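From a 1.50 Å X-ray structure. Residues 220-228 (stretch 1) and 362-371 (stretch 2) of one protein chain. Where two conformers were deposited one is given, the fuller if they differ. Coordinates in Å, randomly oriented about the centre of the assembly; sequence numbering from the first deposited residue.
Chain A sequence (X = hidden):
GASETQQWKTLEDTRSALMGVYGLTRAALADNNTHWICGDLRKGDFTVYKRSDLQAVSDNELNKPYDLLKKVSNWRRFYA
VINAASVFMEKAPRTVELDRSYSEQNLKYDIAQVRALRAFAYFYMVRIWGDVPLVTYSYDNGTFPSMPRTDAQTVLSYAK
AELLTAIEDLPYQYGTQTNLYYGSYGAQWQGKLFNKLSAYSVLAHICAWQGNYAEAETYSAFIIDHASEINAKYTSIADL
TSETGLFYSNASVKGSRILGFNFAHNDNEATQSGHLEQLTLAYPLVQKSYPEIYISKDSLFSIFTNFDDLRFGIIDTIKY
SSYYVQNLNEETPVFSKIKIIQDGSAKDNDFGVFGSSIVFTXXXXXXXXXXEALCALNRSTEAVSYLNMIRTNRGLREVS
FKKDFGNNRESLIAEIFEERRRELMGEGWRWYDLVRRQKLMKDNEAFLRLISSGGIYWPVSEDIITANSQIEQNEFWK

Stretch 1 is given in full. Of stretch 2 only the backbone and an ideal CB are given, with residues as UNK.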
ATOM      1  N   SER A 220      -4.152 -10.206  11.270  1.00 12.19           N
ATOM      2  CA  SER A 220      -3.949 -10.909   9.995  0.50 10.90           C
ATOM      3  C   SER A 220      -4.819 -12.174   9.969  1.00 12.05           C
ATOM      4  O   SER A 220      -5.456 -12.503   8.954  1.00 12.22           O
ATOM      5  CB  SER A 220      -2.467 -11.269   9.806  0.50 10.36           C
ATOM      6  OG  SER A 220      -1.641 -10.121   9.737  0.50  8.24           O
ATOM      7  N   ALA A 221      -4.844 -12.892  11.096  1.00 11.57           N
ATOM      8  CA  ALA A 221      -5.685 -14.100  11.237  1.00 11.97           C
ATOM      9  C   ALA A 221      -7.158 -13.765  11.012  1.00 12.29           C
ATOM     10  O   ALA A 221      -7.862 -14.439  10.279  1.00 12.65           O
ATOM     11  CB  ALA A 221      -5.471 -14.761  12.617  1.00 13.32           C
ATOM     12  N   PHE A 222      -7.601 -12.661  11.578  1.00 12.05           N
ATOM     13  CA  PHE A 222      -9.002 -12.269  11.466  1.00 12.20           C
ATOM     14  C   PHE A 222      -9.355 -12.031   9.994  1.00 10.75           C
ATOM     15  O   PHE A 222     -10.394 -12.456   9.499  1.00 12.29           O
ATOM     16  CB  PHE A 222      -9.310 -11.024  12.307  1.00 12.13           C
ATOM     17  CG  PHE A 222     -10.758 -10.722  12.403  1.00 12.70           C
ATOM     18  CD1 PHE A 222     -11.514 -11.290  13.426  1.00 13.51           C
ATOM     19  CD2 PHE A 222     -11.387  -9.929  11.463  1.00 12.22           C
ATOM     20  CE1 PHE A 222     -12.907 -11.058  13.505  1.00 13.70           C
ATOM     21  CE2 PHE A 222     -12.780  -9.714  11.489  1.00 14.15           C
ATOM     22  CZ  PHE A 222     -13.536 -10.268  12.546  1.00 14.12           C
ATOM     23  N   ILE A 223      -8.468 -11.342   9.292  1.00 11.59           N
ATOM     24  CA  ILE A 223      -8.659 -11.082   7.872  1.00  9.93           C
ATOM     25  C   ILE A 223      -8.769 -12.360   7.035  1.00 11.31           C
ATOM     26  O   ILE A 223      -9.697 -12.535   6.243  1.00 13.15           O
ATOM     27  CB  ILE A 223      -7.533 -10.159   7.307  1.00 10.52           C
ATOM     28  CG1 ILE A 223      -7.572  -8.785   7.973  1.00 11.93           C
ATOM     29  CG2 ILE A 223      -7.671 -10.009   5.794  1.00 11.41           C
ATOM     30  CD1 ILE A 223      -6.224  -8.044   7.869  1.00 12.81           C
ATOM     31  N   ILE A 224      -7.810 -13.258   7.241  1.00 11.59           N
ATOM     32  CA  ILE A 224      -7.781 -14.523   6.519  1.00 11.52           C
ATOM     33  C   ILE A 224      -9.036 -15.333   6.787  1.00 11.75           C
ATOM     34  O   ILE A 224      -9.650 -15.891   5.849  1.00 14.34           O
ATOM     35  CB  ILE A 224      -6.519 -15.336   6.907  1.00 12.18           C
ATOM     36  CG1 ILE A 224      -5.266 -14.628   6.354  1.00 12.43           C
ATOM     37  CG2 ILE A 224      -6.593 -16.784   6.386  1.00 13.78           C
ATOM     38  CD1 ILE A 224      -3.945 -15.001   7.015  1.00 13.89           C
ATOM     39  N   ASP A 225      -9.434 -15.346   8.057  1.00 12.67           N
ATOM     40  CA  ASP A 225     -10.598 -16.137   8.470  1.00 12.35           C
ATOM     41  C   ASP A 225     -11.927 -15.544   8.028  1.00 13.91           C
ATOM     42  O   ASP A 225     -12.907 -16.260   8.043  1.00 16.96           O
ATOM     43  CB  ASP A 225     -10.571 -16.405   9.969  1.00 12.75           C
ATOM     44  CG  ASP A 225      -9.396 -17.282  10.397  1.00 14.57           C
ATOM     45  OD1 ASP A 225      -8.874 -18.054   9.542  1.00 17.23           O
ATOM     46  OD2 ASP A 225      -9.008 -17.180  11.591  1.00 15.86           O
ATOM     47  N   HIS A 226     -11.980 -14.257   7.692  1.00 13.91           N
ATOM     48  CA  HIS A 226     -13.210 -13.643   7.213  1.00 13.14           C
ATOM     49  C   HIS A 226     -13.168 -13.203   5.758  1.00 13.37           C
ATOM     50  O   HIS A 226     -14.084 -12.498   5.309  1.00 13.32           O
ATOM     51  CB  HIS A 226     -13.556 -12.459   8.113  1.00 13.18           C
ATOM     52  CG  HIS A 226     -13.899 -12.876   9.500  1.00 13.21           C
ATOM     53  ND1 HIS A 226     -12.939 -13.159  10.433  1.00 14.74           N
ATOM     54  CD2 HIS A 226     -15.092 -13.202  10.059  1.00 14.67           C
ATOM     55  CE1 HIS A 226     -13.531 -13.527  11.559  1.00 15.81           C
ATOM     56  NE2 HIS A 226     -14.841 -13.558  11.360  1.00 16.40           N
ATOM     57  N   ALA A 227     -12.159 -13.654   5.007  1.00 13.59           N
ATOM     58  CA  ALA A 227     -11.972 -13.185   3.622  1.00 14.08           C
ATOM     59  C   ALA A 227     -13.226 -13.394   2.756  1.00 14.52           C
ATOM     60  O   ALA A 227     -13.557 -12.558   1.909  1.00 14.14           O
ATOM     61  CB  ALA A 227     -10.770 -13.899   2.990  1.00 15.47           C
ATOM     62  N   SER A 228     -13.901 -14.531   2.954  1.00 14.88           N
ATOM     63  CA  SER A 228     -15.115 -14.815   2.144  1.00 17.08           C
ATOM     64  C   SER A 228     -16.199 -13.757   2.333  1.00 15.02           C
ATOM     65  O   SER A 228     -16.994 -13.524   1.409  1.00 15.36           O
ATOM     66  CB  SER A 228     -15.689 -16.216   2.407  1.00 18.57           C
ATOM     67  OG  SER A 228     -16.201 -16.295   3.707  1.00 20.94           O
ATOM     68  N   UNK A 362      -3.791  -7.411  -0.214  1.00 13.34           N
ATOM     69  CA  UNK A 362      -4.510  -8.543  -0.738  1.00 13.57           C
ATOM     70  C   UNK A 362      -4.144  -9.751   0.127  1.00 12.19           C
ATOM     71  O   UNK A 362      -3.208  -9.691   0.940  1.00 11.40           O
ATOM     72  CB  UNK A 362      -4.185  -8.778  -2.215  1.00 13.57           C
ATOM     73  N   UNK A 363      -4.848 -10.866  -0.076  1.00 11.54           N
ATOM     74  CA  UNK A 363      -4.658 -12.031   0.804  0.50 11.39           C
ATOM     75  C   UNK A 363      -3.232 -12.541   0.899  1.00 11.14           C
ATOM     76  O   UNK A 363      -2.780 -12.948   1.973  1.00 11.62           O
ATOM     77  CB  UNK A 363      -5.549 -13.178   0.324  0.50 11.39           C
ATOM     78  N   UNK A 364      -2.493 -12.478  -0.201  1.00 11.50           N
ATOM     79  CA  UNK A 364      -1.111 -12.997  -0.181  1.00 10.82           C
ATOM     80  C   UNK A 364      -0.224 -12.163   0.763  1.00 10.79           C
ATOM     81  O   UNK A 364       0.652 -12.699   1.461  1.00 12.35           O
ATOM     82  CB  UNK A 364      -0.522 -12.993  -1.593  1.00 10.82           C
ATOM     83  N   UNK A 365      -0.418 -10.848   0.732  1.00 10.83           N
ATOM     84  CA  UNK A 365       0.300  -9.932   1.641  1.00 10.91           C
ATOM     85  C   UNK A 365       0.013 -10.300   3.105  1.00 10.22           C
ATOM     86  O   UNK A 365       0.932 -10.519   3.891  1.00 11.60           O
ATOM     87  CB  UNK A 365      -0.104  -8.481   1.373  1.00 10.91           C
ATOM     88  N   UNK A 366      -1.279 -10.372   3.433  1.00 11.58           N
ATOM     89  CA  UNK A 366      -1.701 -10.636   4.800  1.00 10.04           C
ATOM     90  C   UNK A 366      -1.258 -12.033   5.284  1.00  9.90           C
ATOM     91  O   UNK A 366      -0.876 -12.198   6.436  1.00 11.10           O
ATOM     92  CB  UNK A 366      -3.222 -10.502   4.903  1.00 10.04           C
ATOM     93  N   UNK A 367      -1.260 -13.011   4.374  1.00 11.20           N
ATOM     94  CA  UNK A 367      -0.811 -14.363   4.676  1.00 10.88           C
ATOM     95  C   UNK A 367       0.673 -14.402   4.964  1.00 10.97           C
ATOM     96  O   UNK A 367       1.093 -15.012   5.961  1.00 12.38           O
ATOM     97  CB  UNK A 367      -1.142 -15.307   3.519  1.00 10.88           C
ATOM     98  N   UNK A 368       1.452 -13.665   4.171  1.00 10.46           N
ATOM     99  CA  UNK A 368       2.915 -13.597   4.416  1.00 11.69           C
ATOM    100  C   UNK A 368       3.189 -12.782   5.675  1.00 11.13           C
ATOM    101  O   UNK A 368       4.111 -13.097   6.419  1.00 11.05           O
ATOM    102  CB  UNK A 368       3.646 -12.981   3.221  1.00 11.69           C
ATOM    103  N   UNK A 369       2.366 -11.764   5.951  1.00 11.45           N
ATOM    104  CA  UNK A 369       2.507 -10.951   7.185  1.00 10.81           C
ATOM    105  C   UNK A 369       2.290 -11.843   8.388  1.00 11.50           C
ATOM    106  O   UNK A 369       2.985 -11.717   9.402  1.00 11.62           O
ATOM    107  CB  UNK A 369       1.519  -9.783   7.205  1.00 10.81           C
ATOM    108  N   UNK A 370       1.268 -12.684   8.308  1.00 12.10           N
ATOM    109  CA  UNK A 370       1.000 -13.638   9.378  1.00 11.89           C
ATOM    110  C   UNK A 370       2.217 -14.553   9.628  1.00 11.32           C
ATOM    111  O   UNK A 370       2.542 -14.816  10.781  1.00 11.75           O
ATOM    112  CB  UNK A 370      -0.232 -14.477   9.034  1.00 11.89           C
ATOM    113  N   UNK A 371       2.821 -15.060   8.553  1.00 11.17           N
ATOM    114  CA  UNK A 371       4.055 -15.869   8.665  1.00 11.42           C
ATOM    115  C   UNK A 371       5.179 -15.099   9.373  1.00 12.10           C
ATOM    116  O   UNK A 371       5.807 -15.603  10.301  1.00 11.55           O
ATOM    117  CB  UNK A 371       4.527 -16.305   7.276  1.00 11.42           C
TER

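Two helices cross here at 139° between their N-to-C directions, closer to antiparallel than to perpendicular, with axes 9.3 Å apart at closest approach. That spacing leaves room for medium-sized side chains between them, and Ser220, Ile223, Ile224 and Ala227 set the surface that stretch 2 must match.

Position 362 has extended backbone angles (-158/171) just before a helix and its CB points away from stretch 1, so nothing there constrains it; serine, threonine, aspartate or asparagine would be the usual N-cap choices. The residue is Arg362, which does not follow that pattern.

At 363 the CB points sideways and finds no atom of stretch 1 within 5.5 Å, yet Ile224 and the small Ala227 leave a space that a longer apolar chain could reach: leucine, methionine or isoleucine. Leu363 fills it with chi1 m and chi2 t, setting CD1 3.6 Å from Ala227 CB and CD2 4.3 Å from Ile224 CG1.

Positions 364 and 365 are out of reach of stretch 1, which therefore has no say in them; almost any helix-tolerant residue would pass. The first is Glu364, whose OE1 makes a salt bridge with Arg362 NH1 at 2.9 Å; the second is Asp365.

At 366 the CA-to-CB bond points toward stretch 1. The ideal CB lies 4.6 Å from Ile223 CG2 and 4.8 Å from Ile224 CG1, and the CA of 366 is 5.7 Å from Ser220 CA, so an apolar chain of moderate size is asked for: valine, isoleucine or perhaps leucine. Ile366 brings its CG2 within 3.7 Å of Ser220 CB, 4.0 Å of Ile223 CB and 4.1 Å of Ile224 CG1.

The CB at 367 points sideways, 4.5 Å from Ile224 CD1. A small residue, alanine, serine, threonine or valine, would meet that methyl without crowding it. Thr367 places OG1 3.8 Å from Ile224 CD1, while the same OG1 donates to Leu363 O at 2.7 Å, a bond back to its own helix.

Position 368 faces away and is unconstrained by stretch 1, so any residue at home in a helix would do; it is Leu368.

At 369 the CB points toward stretch 1, 4.1 Å from Ser220 OG, but little else is near. A small or apolar residue fits, and a polar one might address the hydroxyl. Leu369 sets CD2 3.5 Å from Ser220 OG, a packing contact.

Position 370 offers the richest choice. Its CB, 4.0 Å from Ser220 CB, points toward stretch 1, with Ile224 CD1 and Ala221 nearby and the carboxylate of Asp225 farther along. A long chain, apolar at its root and positive at its tip, answers all of these; lysine or arginine would do. Arg370, extended with chi1 to chi3 all t, lays CD 3.8 Å from Ile224 CD1, completing the hole around Ile224, and Ala221 CB covers one guanidinium face. Its NH1 stays 4.6 Å from Asp225 OD1, beyond a salt bridge, but two waters link the groups, each donating to a carboxylate oxygen and accepting from NH1 or NH2.

Position 371 lies out of reach, and any helix-tolerant residue would serve; it is Ala371.

Stretch 2, residues 362-371: RLEDITLLRA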
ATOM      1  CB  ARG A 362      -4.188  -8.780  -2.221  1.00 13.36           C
ATOM      2  CG  ARG A 362      -2.696  -8.937  -2.546  1.00 12.89           C
ATOM      3  CD  ARG A 362      -2.520  -8.854  -4.072  1.00 12.40           C
ATOM      4  NE  ARG A 362      -1.123  -8.940  -4.522  1.00 12.81           N
ATOM      5  CZ  ARG A 362      -0.487 -10.071  -4.818  1.00 12.82           C
ATOM      6  NH1 ARG A 362      -1.046 -11.254  -4.628  1.00 13.12           N
ATOM      7  NH2 ARG A 362       0.749 -10.020  -5.273  1.00 11.87           N
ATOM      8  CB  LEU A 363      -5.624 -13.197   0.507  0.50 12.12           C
ATOM      9  CG  LEU A 363      -6.987 -13.055   1.194  0.50 11.45           C
ATOM     10  CD1 LEU A 363      -7.961 -14.118   0.690  0.50 11.36           C
ATOM     11  CD2 LEU A 363      -6.893 -13.087   2.703  0.50 12.65           C
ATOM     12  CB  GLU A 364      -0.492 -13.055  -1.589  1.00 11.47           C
ATOM     13  CG  GLU A 364      -1.129 -14.086  -2.549  1.00 12.08           C
ATOM     14  CD  GLU A 364      -2.444 -13.682  -3.177  1.00 12.06           C
ATOM     15  OE1 GLU A 364      -2.955 -12.557  -2.900  1.00 12.15           O
ATOM     16  OE2 GLU A 364      -2.943 -14.488  -3.983  1.00 12.98           O
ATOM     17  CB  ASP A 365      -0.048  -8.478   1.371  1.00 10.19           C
ATOM     18  CG  ASP A 365       0.455  -7.542   2.468  1.00 11.87           C
ATOM     19  OD1 ASP A 365       1.631  -7.687   2.887  1.00 14.33           O
ATOM     20  OD2 ASP A 365      -0.341  -6.677   2.926  1.00 13.96           O
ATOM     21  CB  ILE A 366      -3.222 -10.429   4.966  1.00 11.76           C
ATOM     22  CG1 ILE A 366      -3.615  -8.961   4.647  1.00 12.56           C
ATOM     23  CG2 ILE A 366      -3.692 -10.807   6.373  1.00 12.19           C
ATOM     24  CD1 ILE A 366      -2.957  -7.879   5.460  1.00 13.71           C
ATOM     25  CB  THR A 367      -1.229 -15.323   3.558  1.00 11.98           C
ATOM     26  OG1 THR A 367      -2.662 -15.267   3.445  1.00 13.18           O
ATOM     27  CG2 THR A 367      -0.728 -16.773   3.796  1.00 13.05           C
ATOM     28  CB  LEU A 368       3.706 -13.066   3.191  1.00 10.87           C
ATOM     29  CG  LEU A 368       3.686 -13.995   1.978  1.00 11.67           C
ATOM     30  CD1 LEU A 368       4.175 -13.268   0.684  1.00 12.70           C
ATOM     31  CD2 LEU A 368       4.489 -15.306   2.253  1.00 13.39           C
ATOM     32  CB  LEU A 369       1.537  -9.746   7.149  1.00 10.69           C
ATOM     33  CG  LEU A 369       1.781  -8.756   8.294  1.00 10.26           C
ATOM     34  CD1 LEU A 369       3.155  -8.029   8.146  1.00 13.40           C
ATOM     35  CD2 LEU A 369       0.587  -7.754   8.373  1.00 11.10           C
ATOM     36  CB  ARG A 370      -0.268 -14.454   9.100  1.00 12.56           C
ATOM     37  CG  ARG A 370      -0.707 -15.219  10.313  1.00 14.25           C
ATOM     38  CD  ARG A 370      -1.928 -15.996  10.017  1.00 15.09           C
ATOM     39  NE  ARG A 370      -2.472 -16.622  11.202  1.00 14.55           N
ATOM     40  CZ  ARG A 370      -3.619 -17.293  11.185  1.00 15.24           C
ATOM     41  NH1 ARG A 370      -4.362 -17.382  10.061  1.00 15.73           N
ATOM     42  NH2 ARG A 370      -4.053 -17.816  12.326  1.00 15.62           N
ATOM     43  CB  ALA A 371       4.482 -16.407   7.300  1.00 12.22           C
TER
HETATM   44  O   HOH W   1      -6.416 -19.093   9.420  1.00 17.61           O
HETATM   45  O   HOH W   2      -6.962 -18.232  12.876  1.00 19.69           O
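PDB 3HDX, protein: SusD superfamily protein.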